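Local coordinates for hypothetical protein (Neisseria meningitidis Z2491, PDB 2F46) that probably hydrolyses phosphate esters as a nonclassical, eukaryotic-like phosphatase, at residues Ile43-Asn49 and Glu102-Tyr108; Phe76-Pro80 and Thr93-Leu97; Val81-Ile86 and Arg114-Leu118; Val130-Ile134 and Arg148-Asp152. Where two conformers were deposited one is given. Residue numbers count along the deposited sequence, not the author numbering.

In the fold
Contacts 1 and 3 are largely buried, contact 2 lies at the surface, and contact 4 is partly buried about 17 Å from the centre of the chain. Contact 1 is built of backbone hydrogen bonds between neighbouring strands. Contact 2 lies beside it, pairing edge strand 75-78 of the same sheet with helix 88-99 through side chains alone. Contact 3 continues from contact 2 along the loop after Q79 and sets it on helix 113-125, mixing one arginine-carbonyl bond with aliphatic packing; F94 of contact 2 touches L118 there. Contact 4 joins the last two helices by a salt bridge over apolar packing and meets contact 3 through R150 and the A83 carbonyl.

Contact 1: Ile43-Asn49 and Glu102-Tyr108; sequences IKTIICN and EYPVLAY. Unlike the reference sequence in segment 43-49: I46 (reference Val). Unlike the reference sequence in segment 102-108: Y103 (reference Ser).
T45 OG1 donates to E102 O at 2.6 Å and takes a hydrogen bond from a water, 2.7 Å away, that E102 N reaches at 3.0 Å. Backbone bonds follow: K44 N to P104 O (2.9 Å), L106 N to T45 O (2.8 Å), I47 N to L106 O (2.9 Å), Y108 N to I47 O (2.9 Å) and N49 N to Y108 O (2.8 Å). T45-V105, I46-L106, I47-A107 and C48-Y108 are in register, the axes of 45-48 and 105-108 lying 4.7 Å apart at 17°. A cis peptide precedes P104. T45, V105, I47 and A107 share one face, I47 and A107 packing on helix 88-99. On the other, I46 CD1 meets L106 CD2 (3.7 Å), and the Y108 ring (chi1 p) takes C48 CA over its face, 4.3 Å from its centroid; C48 SG makes an oblique sulfur-aromatic contact, 4.1 Å from that centroid. Parallel central strands are common to alpha/beta folds; here, as in cysteine-dependent phosphatases, strand 105-108 probably leads into the phosphate-binding loop.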
loop_
_atom_site.group_PDB
_atom_site.type_symbol
_atom_site.label_atom_id
_atom_site.label_comp_id
_atom_site.label_asym_id
_atom_site.label_seq_id
_atom_site.Cartn_x
_atom_site.Cartn_y
_atom_site.Cartn_z
ATOM N N ILE A 43 9.699 -4.739 -8.998
ATOM C CA ILE A 43 9.204 -3.556 -8.299
ATOM C C ILE A 43 10.185 -2.398 -8.469
ATOM O O ILE A 43 11.356 -2.572 -8.231
ATOM C CB ILE A 43 8.972 -3.855 -6.787
ATOM C CG1 ILE A 43 7.964 -4.992 -6.560
ATOM C CG2 ILE A 43 8.543 -2.570 -6.047
ATOM C CD1 ILE A 43 6.680 -4.847 -7.181
ATOM N N LYS A 44 9.681 -1.247 -8.862
ATOM C CA LYS A 44 10.540 -0.071 -9.006
ATOM C C LYS A 44 10.301 0.989 -7.942
ATOM O O LYS A 44 11.160 1.839 -7.750
ATOM C CB LYS A 44 10.348 0.513 -10.393
ATOM C CG LYS A 44 10.914 -0.379 -11.513
ATOM C CD LYS A 44 12.414 -0.520 -11.372
ATOM C CE LYS A 44 13.077 -1.245 -12.495
ATOM N NZ LYS A 44 14.501 -1.463 -12.043
ATOM N N THR A 45 9.149 0.977 -7.293
ATOM C CA THR A 45 8.820 1.979 -6.271
ATOM C C THR A 45 8.173 1.305 -5.075
ATOM O O THR A 45 7.307 0.448 -5.228
ATOM C CB THR A 45 7.828 3.008 -6.809
ATOM O OG1 THR A 45 8.341 3.541 -8.035
ATOM C CG2 THR A 45 7.555 4.130 -5.810
ATOM N N ILE A 46 8.633 1.684 -3.876
ATOM C CA ILE A 46 8.119 1.211 -2.594
ATOM C C ILE A 46 7.486 2.385 -1.878
ATOM O O ILE A 46 8.131 3.429 -1.717
ATOM C CB ILE A 46 9.249 0.649 -1.693
ATOM C CG1 ILE A 46 9.709 -0.717 -2.217
ATOM C CG2 ILE A 46 8.847 0.586 -0.205
ATOM C CD1 ILE A 46 8.802 -1.871 -1.876
ATOM N N ILE A 47 6.249 2.197 -1.433
ATOM C CA ILE A 47 5.544 3.130 -0.556
ATOM C C ILE A 47 5.258 2.407 0.773
ATOM O O ILE A 47 4.655 1.317 0.798
ATOM C CB ILE A 47 4.205 3.629 -1.108
ATOM C CG1 ILE A 47 4.430 4.351 -2.443
ATOM C CG2 ILE A 47 3.564 4.604 -0.135
ATOM C CD1 ILE A 47 3.174 4.710 -3.227
ATOM N N CYS A 48 5.718 2.967 1.884
ATOM C CA CYS A 48 5.431 2.481 3.197
ATOM C C CYS A 48 4.425 3.341 3.861
ATOM O O CYS A 48 4.667 4.554 4.042
ATOM C CB CYS A 48 6.673 2.466 4.051
ATOM S SG CYS A 48 6.436 2.057 5.763
ATOM N N ASN A 49 3.301 2.726 4.213
ATOM C CA ASN A 49 2.198 3.465 4.848
ATOM C C ASN A 49 2.067 3.280 6.350
ATOM O O ASN A 49 1.030 3.544 6.929
ATOM C CB ASN A 49 0.842 3.188 4.146
ATOM C CG ASN A 49 0.781 3.702 2.724
ATOM O OD1 ASN A 49 0.504 2.941 1.777
ATOM N ND2 ASN A 49 0.971 5.024 2.540
ATOM N N GLU A 102 7.789 5.327 -10.973
ATOM C CA GLU A 102 8.103 4.256 -11.892
ATOM C C GLU A 102 7.307 3.043 -11.436
ATOM O O GLU A 102 7.132 2.791 -10.214
ATOM C CB GLU A 102 9.593 3.923 -11.927
ATOM C CG GLU A 102 10.487 5.116 -12.212
ATOM C CD GLU A 102 10.097 5.917 -13.403
ATOM O OE1 GLU A 102 10.371 5.463 -14.531
ATOM O OE2 GLU A 102 9.551 7.029 -13.222
ATOM N N TYR A 103 6.782 2.327 -12.422
ATOM C CA TYR A 103 5.971 1.122 -12.176
ATOM C C TYR A 103 6.748 -0.168 -12.335
ATOM O O TYR A 103 7.709 -0.235 -13.087
ATOM C CB TYR A 103 4.782 1.107 -13.149
ATOM C CG TYR A 103 3.928 2.350 -13.133
ATOM C CD1 TYR A 103 3.508 2.927 -11.928
ATOM C CD2 TYR A 103 3.467 2.915 -14.299
ATOM C CE1 TYR A 103 2.717 4.023 -11.916
ATOM C CE2 TYR A 103 2.660 4.039 -14.288
ATOM C CZ TYR A 103 2.312 4.591 -13.081
ATOM O OH TYR A 103 1.499 5.696 -13.082
ATOM N N PRO A 104 6.331 -1.232 -11.645
ATOM C CA PRO A 104 5.240 -1.272 -10.688
ATOM C C PRO A 104 5.608 -0.714 -9.310
ATOM O O PRO A 104 6.785 -0.700 -8.936
ATOM C CB PRO A 104 4.908 -2.782 -10.579
ATOM C CG PRO A 104 6.043 -3.496 -11.066
ATOM C CD PRO A 104 6.886 -2.572 -11.893
ATOM N N VAL A 105 4.556 -0.345 -8.573
ATOM C CA VAL A 105 4.650 0.164 -7.196
ATOM C C VAL A 105 4.256 -0.967 -6.253
ATOM O O VAL A 105 3.320 -1.709 -6.552
ATOM C CB VAL A 105 3.704 1.364 -6.963
ATOM C CG1 VAL A 105 3.832 1.836 -5.539
ATOM C CG2 VAL A 105 3.999 2.528 -7.948
ATOM N N LEU A 106 4.964 -1.112 -5.135
ATOM C CA LEU A 106 4.538 -1.954 -4.025
ATOM C C LEU A 106 4.304 -1.047 -2.817
ATOM O O LEU A 106 5.254 -0.381 -2.351
ATOM C CB LEU A 106 5.620 -2.974 -3.679
ATOM C CG LEU A 106 5.417 -3.853 -2.443
ATOM C CD1 LEU A 106 4.139 -4.549 -2.414
ATOM C CD2 LEU A 106 6.581 -4.849 -2.387
ATOM N N ALA A 107 3.097 -1.075 -2.294
ATOM C CA ALA A 107 2.763 -0.376 -1.050
ATOM C C ALA A 107 2.572 -1.371 0.071
ATOM O O ALA A 107 1.995 -2.442 -0.136
ATOM C CB ALA A 107 1.538 0.482 -1.208
ATOM N N TYR A 108 3.066 -1.053 1.262
ATOM C CA TYR A 108 2.870 -1.956 2.402
ATOM C C TYR A 108 2.531 -1.216 3.711
ATOM O O TYR A 108 2.805 -0.009 3.848
ATOM C CB TYR A 108 4.087 -2.852 2.671
ATOM C CG TYR A 108 5.296 -2.183 3.304
ATOM C CD1 TYR A 108 6.244 -1.556 2.547
ATOM C CD2 TYR A 108 5.495 -2.212 4.684
ATOM C CE1 TYR A 108 7.393 -0.994 3.101
ATOM C CE2 TYR A 108 6.632 -1.665 5.250
ATOM C CZ TYR A 108 7.572 -1.022 4.466
ATOM O OH TYR A 108 8.675 -0.459 5.055
HETATM O O HOH W 1 9.498 5.910 -8.628
#

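Contact 2: Phe76-Pro80 and Thr93-Leu97; sequences FHHQP and TFRQL
T93 opens this turn of helix 88-99, whose backbone holds L97 N to T93 O at 2.9 Å, and its CG2 touches Q79 NE2 at 3.7 Å. The extended glutamine side chain (chi1 and chi2 t) reaches obliquely across to the helix, where NE2 is hydrogen-bonded to the D90 carbonyl. F94 (chi1 t) offers its ring edge to Q79 OE1, 3.3 Å from CD1; the CA atoms of these two residues are 7.8 Å apart. L97 then points toward the strand with chi1 m and chi2 t. Its CD1 is 3.9 Å from Q79 OE1, while its CD2 sits over the face of the H77 imidazole, 3.7 Å from the ring centroid and 13° off the normal, a close CH-pi contact. H77 (chi1 m) and Q79 point their CB atoms toward the helix; H78, between them, points away. Helix 88-99 packs beside the end of edge strand 75-78 as the helix of a beta-alpha-beta crossover to parallel strand 105-108, passing strand 45-48 between them.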
loop_
_atom_site.group_PDB
_atom_site.type_symbol
_atom_site.label_atom_id
_atom_site.label_comp_id
_atom_site.label_asym_id
_atom_site.label_seq_id
_atom_site.Cartn_x
_atom_site.Cartn_y
_atom_site.Cartn_z
ATOM N N PHE A 76 11.479 5.345 -3.291
ATOM C CA PHE A 76 11.053 4.989 -1.933
ATOM C C PHE A 76 10.336 6.158 -1.300
ATOM O O PHE A 76 10.864 7.272 -1.285
ATOM C CB PHE A 76 12.265 4.668 -1.072
ATOM C CG PHE A 76 13.004 3.423 -1.492
ATOM C CD1 PHE A 76 14.042 3.492 -2.421
ATOM C CD2 PHE A 76 12.687 2.206 -0.949
ATOM C CE1 PHE A 76 14.712 2.313 -2.814
ATOM C CE2 PHE A 76 13.355 1.058 -1.348
ATOM C CZ PHE A 76 14.363 1.145 -2.257
ATOM N N HIS A 77 9.162 5.903 -0.747
ATOM C CA HIS A 77 8.375 6.949 -0.111
ATOM C C HIS A 77 7.848 6.441 1.200
ATOM O O HIS A 77 7.169 5.429 1.243
ATOM C CB HIS A 77 7.203 7.384 -0.998
ATOM C CG HIS A 77 7.620 7.835 -2.345
ATOM N ND1 HIS A 77 8.275 9.024 -2.565
ATOM C CD2 HIS A 77 7.549 7.221 -3.550
ATOM C CE1 HIS A 77 8.538 9.149 -3.850
ATOM N NE2 HIS A 77 8.118 8.066 -4.476
ATOM N N HIS A 78 8.087 7.178 2.281
ATOM C CA HIS A 78 7.491 6.914 3.572
ATOM C C HIS A 78 6.295 7.832 3.815
ATOM O O HIS A 78 6.434 9.064 3.968
ATOM C CB HIS A 78 8.512 7.081 4.696
ATOM C CG HIS A 78 8.122 6.414 5.967
ATOM N ND1 HIS A 78 8.877 6.518 7.128
ATOM C CD2 HIS A 78 7.064 5.644 6.286
ATOM C CE1 HIS A 78 8.288 5.842 8.092
ATOM N NE2 HIS A 78 7.187 5.290 7.602
ATOM N N GLN A 79 5.098 7.232 3.746
ATOM C CA GLN A 79 3.858 7.969 3.826
ATOM C C GLN A 79 3.064 7.354 4.961
ATOM O O GLN A 79 2.027 6.703 4.769
ATOM C CB GLN A 79 3.094 7.941 2.495
ATOM C CG GLN A 79 1.834 8.832 2.585
ATOM C CD GLN A 79 0.668 8.480 1.686
ATOM O OE1 GLN A 79 0.723 7.529 0.870
ATOM N NE2 GLN A 79 -0.421 9.237 1.846
ATOM N N PRO A 80 3.526 7.542 6.194
ATOM C CA PRO A 80 2.887 6.887 7.306
ATOM C C PRO A 80 1.467 7.441 7.581
ATOM O O PRO A 80 1.231 8.654 7.527
ATOM C CB PRO A 80 3.843 7.178 8.464
ATOM C CG PRO A 80 4.413 8.455 8.100
ATOM C CD PRO A 80 4.618 8.426 6.643
ATOM N N THR A 93 -2.356 12.309 -1.663
ATOM C CA THR A 93 -0.899 12.098 -1.662
ATOM C C THR A 93 -0.522 10.692 -2.184
ATOM O O THR A 93 0.378 10.550 -3.004
ATOM C CB THR A 93 -0.300 12.331 -0.302
ATOM O OG1 THR A 93 -0.325 13.744 0.012
ATOM C CG2 THR A 93 1.139 11.850 -0.213
ATOM N N PHE A 94 -1.283 9.671 -1.796
ATOM C CA PHE A 94 -1.006 8.316 -2.312
ATOM C C PHE A 94 -1.226 8.265 -3.815
ATOM O O PHE A 94 -0.426 7.742 -4.565
ATOM C CB PHE A 94 -1.922 7.354 -1.553
ATOM C CG PHE A 94 -1.642 5.878 -1.792
ATOM C CD1 PHE A 94 -0.577 5.245 -1.199
ATOM C CD2 PHE A 94 -2.527 5.142 -2.584
ATOM C CE1 PHE A 94 -0.381 3.880 -1.395
ATOM C CE2 PHE A 94 -2.322 3.777 -2.773
ATOM C CZ PHE A 94 -1.243 3.170 -2.195
ATOM N N ARG A 95 -2.349 8.841 -4.262
ATOM C CA ARG A 95 -2.650 8.905 -5.687
ATOM C C ARG A 95 -1.523 9.564 -6.486
ATOM O O ARG A 95 -1.130 9.065 -7.526
ATOM C CB ARG A 95 -3.940 9.689 -5.884
ATOM C CG ARG A 95 -4.326 9.889 -7.300
ATOM C CD ARG A 95 -5.217 11.063 -7.363
ATOM N NE ARG A 95 -5.892 11.121 -8.638
ATOM C CZ ARG A 95 -6.818 12.029 -8.939
ATOM N NH1 ARG A 95 -7.198 12.936 -8.044
ATOM N NH2 ARG A 95 -7.381 12.011 -10.138
ATOM N N GLN A 96 -1.020 10.675 -5.975
ATOM C CA GLN A 96 0.057 11.413 -6.627
ATOM C C GLN A 96 1.359 10.645 -6.634
ATOM O O GLN A 96 2.062 10.622 -7.664
ATOM C CB GLN A 96 0.285 12.768 -5.959
ATOM C CG GLN A 96 -0.846 13.758 -6.193
ATOM C CD GLN A 96 -0.525 15.190 -5.699
ATOM O OE1 GLN A 96 0.624 15.655 -5.821
ATOM N NE2 GLN A 96 -1.542 15.899 -5.182
ATOM N N LEU A 97 1.705 10.012 -5.512
ATOM C CA LEU A 97 2.939 9.233 -5.465
ATOM C C LEU A 97 2.901 8.142 -6.506
ATOM O O LEU A 97 3.877 7.971 -7.245
ATOM C CB LEU A 97 3.153 8.622 -4.084
ATOM C CG LEU A 97 3.525 9.576 -2.969
ATOM C CD1 LEU A 97 3.468 8.833 -1.621
ATOM C CD2 LEU A 97 4.879 10.218 -3.204
#

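Contact 3: Val81-Ile86 and Arg114-Leu118; sequences VTARDI and RCSLL
V81, extended at -141/168, gives its carbonyl oxygen to R114: NH1 donates to V81 O at 3.0 Å, lying in the plane of the guanidinium. The arginine reaches there with chi1 m, chi2 t and chi3 near -95°, and NH1 also forms a salt bridge with E54. V81 CG2 rests on R114 CD at 3.7 Å. T82 turns its CB away from the helix, its backbone passing R114 CD, with CA nearest at 4.0 Å, and starts a turn in which D85 N bonds to T82 O at 3.0 Å and weakly to T82 OG1 at 3.3 Å. This loop joins strand 75-78 to helix 88-99 and crosses the N-terminal part of helix 113-125; in cysteine-dependent phosphatases the equivalent helix follows the phosphate-binding loop, so the contact probably flanks the active-site end of the fold. At A83 the backbones come closest, with CA 5.5 Å from that of R114; A83 N is 3.8 Å from R114 CG, and A83 CB is 4.0 Å from L117 CD1. I86 (chi1 m, chi2 t) points toward the helix, setting CD1 against L117 CB at 3.9 Å and CG2 against L118 CD2 at 3.8 Å.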
loop_
_atom_site.group_PDB
_atom_site.type_symbol
_atom_site.label_atom_id
_atom_site.label_comp_id
_atom_site.label_asym_id
_atom_site.label_seq_id
_atom_site.Cartn_x
_atom_site.Cartn_y
_atom_site.Cartn_z
ATOM N N VAL A 81 0.537 6.520 7.829
ATOM C CA VAL A 81 -0.802 6.843 8.297
ATOM C C VAL A 81 -1.251 5.815 9.321
ATOM O O VAL A 81 -0.653 4.738 9.470
ATOM C CB VAL A 81 -1.819 6.884 7.141
ATOM C CG1 VAL A 81 -1.359 7.847 6.022
ATOM C CG2 VAL A 81 -2.045 5.482 6.565
ATOM N N THR A 82 -2.339 6.103 10.019
ATOM C CA THR A 82 -3.114 5.081 10.697
ATOM C C THR A 82 -4.489 4.974 10.032
ATOM O O THR A 82 -5.000 5.956 9.464
ATOM C CB THR A 82 -3.263 5.337 12.207
ATOM O OG1 THR A 82 -4.064 6.492 12.371
ATOM C CG2 THR A 82 -1.896 5.536 12.856
ATOM N N ALA A 83 -5.055 3.769 10.005
ATOM C CA ALA A 83 -6.331 3.584 9.314
ATOM C C ALA A 83 -7.378 4.552 9.828
ATOM O O ALA A 83 -8.151 5.154 9.057
ATOM C CB ALA A 83 -6.793 2.153 9.412
ATOM N N ARG A 84 -7.380 4.726 11.141
ATOM C CA ARG A 84 -8.280 5.643 11.832
ATOM C C ARG A 84 -8.155 7.082 11.314
ATOM O O ARG A 84 -9.187 7.749 11.113
ATOM C CB ARG A 84 -7.975 5.603 13.342
ATOM C CG ARG A 84 -8.523 6.810 14.132
ATOM C CD ARG A 84 -8.345 6.684 15.658
ATOM N NE ARG A 84 -9.335 7.500 16.381
ATOM C CZ ARG A 84 -10.624 7.188 16.485
ATOM N NH1 ARG A 84 -11.091 6.088 15.913
ATOM N NH2 ARG A 84 -11.451 7.986 17.155
ATOM N N ASP A 85 -6.938 7.545 11.104
ATOM C CA ASP A 85 -6.691 8.976 10.849
ATOM C C ASP A 85 -6.575 9.347 9.380
ATOM O O ASP A 85 -6.348 10.518 9.057
ATOM C CB ASP A 85 -5.459 9.465 11.596
ATOM N N ILE A 86 -6.762 8.386 8.472
ATOM C CA ILE A 86 -6.656 8.680 7.044
ATOM C C ILE A 86 -7.660 9.779 6.674
ATOM O O ILE A 86 -8.863 9.656 6.969
ATOM C CB ILE A 86 -6.943 7.425 6.195
ATOM C CG1 ILE A 86 -5.753 6.479 6.269
ATOM C CG2 ILE A 86 -7.212 7.806 4.734
ATOM C CD1 ILE A 86 -6.042 5.116 5.646
ATOM N N ARG A 114 -4.002 -0.331 5.238
ATOM C CA ARG A 114 -3.931 1.124 4.990
ATOM C C ARG A 114 -3.723 1.451 3.530
ATOM O O ARG A 114 -4.365 2.402 3.020
ATOM C CB ARG A 114 -2.854 1.765 5.851
ATOM C CG ARG A 114 -3.255 1.847 7.310
ATOM C CD ARG A 114 -2.043 2.146 8.225
ATOM N NE ARG A 114 -1.488 0.905 8.746
ATOM C CZ ARG A 114 -0.703 0.853 9.813
ATOM N NH1 ARG A 114 -0.325 1.951 10.430
ATOM N NH2 ARG A 114 -0.324 -0.329 10.277
ATOM N N CYS A 115 -2.875 0.680 2.843
ATOM C CA CYS A 115 -2.643 0.844 1.409
ATOM C C CYS A 115 -3.970 0.687 0.650
ATOM O O CYS A 115 -4.368 1.507 -0.195
ATOM C CB CYS A 115 -1.591 -0.147 0.914
ATOM S SG CYS A 115 -0.132 -0.321 2.029
ATOM N N SER A 116 -4.678 -0.382 1.022
ATOM C CA SER A 116 -5.917 -0.711 0.345
ATOM C C SER A 116 -6.970 0.364 0.589
ATOM O O SER A 116 -7.787 0.676 -0.285
ATOM C CB SER A 116 -6.396 -2.094 0.770
ATOM O OG SER A 116 -5.443 -3.095 0.477
ATOM N N LEU A 117 -6.968 0.958 1.772
ATOM C CA LEU A 117 -7.886 2.066 2.045
ATOM C C LEU A 117 -7.515 3.338 1.286
ATOM O O LEU A 117 -8.399 4.056 0.773
ATOM C CB LEU A 117 -7.924 2.374 3.517
ATOM C CG LEU A 117 -8.703 1.419 4.384
ATOM C CD1 LEU A 117 -8.480 1.722 5.824
ATOM C CD2 LEU A 117 -10.177 1.510 4.107
ATOM N N LEU A 118 -6.245 3.681 1.224
ATOM C CA LEU A 118 -5.845 4.860 0.476
ATOM C C LEU A 118 -6.267 4.718 -0.992
ATOM O O LEU A 118 -6.791 5.678 -1.594
ATOM C CB LEU A 118 -4.338 5.094 0.611
ATOM C CG LEU A 118 -3.915 5.525 2.023
ATOM C CD1 LEU A 118 -2.417 5.370 2.160
ATOM C CD2 LEU A 118 -4.330 6.968 2.331
#

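Contact 4: Val130-Ile134 and Arg148-Asp152; sequences VDEII and RERLD
Two helices near the C-terminus pack here as a steeply crossed pair: the axes of 130-134 and 148-152 approach to 10.1 Å, with 124° between their N-to-C directions. Within the segments the helical bonds I134 N to V130 O (3.0 Å) and D152 N to R148 O (2.9 Å) satisfy those two amides and two carbonyls. Across them, one carboxylate oxygen serves two donors: D131 OD1 accepts from R148 NH1 at 2.7 Å and from R148 NH2 at 3.0 Å, a salt bridge entered at the guanidinium edge. R148 extends (chi1 and chi2 t), then bends at chi3 (m) and chi4 (-77°) toward D131, and NH2 forms a second salt bridge with E145. R150 NH1 donates to the carbonyl of A83. Beneath the charges, L151 CD1 lies 4.2 Å from I133 CG2 and 4.1 Å from I134 CG1; V130 CG1 is 4.1 Å from L151 CB, and V130 CG2 is 3.7 Å from D152 CA. I134 CD1 covers a face of the R148 guanidinium, 3.4 Å from R148 NH2.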
loop_
_atom_site.group_PDB
_atom_site.type_symbol
_atom_site.label_atom_id
_atom_site.label_comp_id
_atom_site.label_asym_id
_atom_site.label_seq_id
_atom_site.Cartn_x
_atom_site.Cartn_y
_atom_site.Cartn_z
ATOM N N VAL A 130 -18.918 0.499 -3.833
ATOM C CA VAL A 130 -18.216 0.092 -2.611
ATOM C C VAL A 130 -17.995 -1.415 -2.587
ATOM O O VAL A 130 -16.938 -1.895 -2.181
ATOM C CB VAL A 130 -18.966 0.557 -1.386
ATOM C CG1 VAL A 130 -18.358 -0.015 -0.117
ATOM C CG2 VAL A 130 -18.976 2.063 -1.337
ATOM N N ASP A 131 -18.997 -2.189 -3.016
ATOM C CA ASP A 131 -18.825 -3.630 -3.058
ATOM C C ASP A 131 -17.685 -4.091 -3.953
ATOM O O ASP A 131 -17.026 -5.096 -3.655
ATOM C CB ASP A 131 -20.131 -4.332 -3.528
ATOM C CG ASP A 131 -21.177 -4.456 -2.434
ATOM O OD1 ASP A 131 -20.861 -4.284 -1.243
ATOM O OD2 ASP A 131 -22.330 -4.769 -2.786
ATOM N N GLU A 132 -17.490 -3.369 -5.053
ATOM C CA GLU A 132 -16.387 -3.636 -5.986
ATOM C C GLU A 132 -15.045 -3.273 -5.356
ATOM O O GLU A 132 -14.105 -4.029 -5.465
ATOM C CB GLU A 132 -16.582 -2.907 -7.318
ATOM C CG GLU A 132 -15.502 -3.175 -8.362
ATOM C CD GLU A 132 -15.522 -4.597 -8.936
ATOM O OE1 GLU A 132 -16.375 -5.445 -8.536
ATOM O OE2 GLU A 132 -14.671 -4.874 -9.811
ATOM N N ILE A 133 -14.991 -2.140 -4.675
ATOM C CA ILE A 133 -13.758 -1.756 -3.913
ATOM C C ILE A 133 -13.374 -2.912 -2.975
ATOM O O ILE A 133 -12.238 -3.412 -2.941
ATOM C CB ILE A 133 -13.973 -0.453 -3.138
ATOM C CG1 ILE A 133 -14.280 0.689 -4.103
ATOM C CG2 ILE A 133 -12.733 -0.105 -2.298
ATOM C CD1 ILE A 133 -14.722 1.963 -3.453
ATOM N N ILE A 134 -14.361 -3.353 -2.200
ATOM C CA ILE A 134 -14.126 -4.406 -1.243
ATOM C C ILE A 134 -13.723 -5.739 -1.904
ATOM O O ILE A 134 -12.837 -6.421 -1.461
ATOM C CB ILE A 134 -15.354 -4.535 -0.285
ATOM C CG1 ILE A 134 -15.442 -3.250 0.550
ATOM C CG2 ILE A 134 -15.251 -5.768 0.630
ATOM C CD1 ILE A 134 -16.700 -3.173 1.430
ATOM N N ARG A 148 -16.648 -0.366 5.361
ATOM C CA ARG A 148 -17.690 -0.137 4.359
ATOM C C ARG A 148 -18.333 1.255 4.452
ATOM O O ARG A 148 -18.479 1.940 3.434
ATOM C CB ARG A 148 -18.768 -1.203 4.468
ATOM C CG ARG A 148 -19.923 -0.956 3.520
ATOM C CD ARG A 148 -20.945 -2.032 3.671
ATOM N NE ARG A 148 -20.396 -3.275 3.170
ATOM C CZ ARG A 148 -20.296 -3.569 1.874
ATOM N NH1 ARG A 148 -20.740 -2.716 0.952
ATOM N NH2 ARG A 148 -19.768 -4.726 1.491
ATOM N N GLU A 149 -18.675 1.668 5.666
ATOM C CA GLU A 149 -19.357 2.957 5.859
ATOM C C GLU A 149 -18.492 4.143 5.441
ATOM O O GLU A 149 -18.971 5.070 4.769
ATOM C CB GLU A 149 -19.791 3.107 7.309
ATOM C CG GLU A 149 -20.903 2.161 7.696
ATOM C CD GLU A 149 -21.143 2.086 9.199
ATOM O OE1 GLU A 149 -20.726 3.012 9.943
ATOM O OE2 GLU A 149 -21.762 1.086 9.636
ATOM N N ARG A 150 -17.207 4.122 5.818
ATOM C CA ARG A 150 -16.296 5.197 5.431
ATOM C C ARG A 150 -16.080 5.199 3.940
ATOM O O ARG A 150 -15.946 6.257 3.308
ATOM C CB ARG A 150 -14.952 5.056 6.164
ATOM C CG ARG A 150 -15.064 5.354 7.632
ATOM C CD ARG A 150 -13.741 5.113 8.333
ATOM N NE ARG A 150 -12.700 6.037 7.891
ATOM C CZ ARG A 150 -11.406 5.885 8.183
ATOM N NH1 ARG A 150 -11.008 4.858 8.914
ATOM N NH2 ARG A 150 -10.522 6.780 7.738
ATOM N N LEU A 151 -16.020 4.011 3.342
ATOM C CA LEU A 151 -15.843 3.970 1.902
ATOM C C LEU A 151 -17.042 4.617 1.194
ATOM O O LEU A 151 -16.884 5.393 0.238
ATOM C CB LEU A 151 -15.608 2.548 1.424
ATOM C CG LEU A 151 -14.214 1.990 1.767
ATOM C CD1 LEU A 151 -14.195 0.507 1.591
ATOM C CD2 LEU A 151 -13.123 2.626 0.918
ATOM N N ASP A 152 -18.219 4.291 1.681
ATOM C CA ASP A 152 -19.437 4.817 1.081
ATOM C C ASP A 152 -19.416 6.333 1.151
ATOM O O ASP A 152 -19.691 7.005 0.153
ATOM C CB ASP A 152 -20.649 4.255 1.781
ATOM C CG ASP A 152 -21.952 4.694 1.121
ATOM O OD1 ASP A 152 -22.084 4.517 -0.113
ATOM O OD2 ASP A 152 -22.819 5.220 1.847
#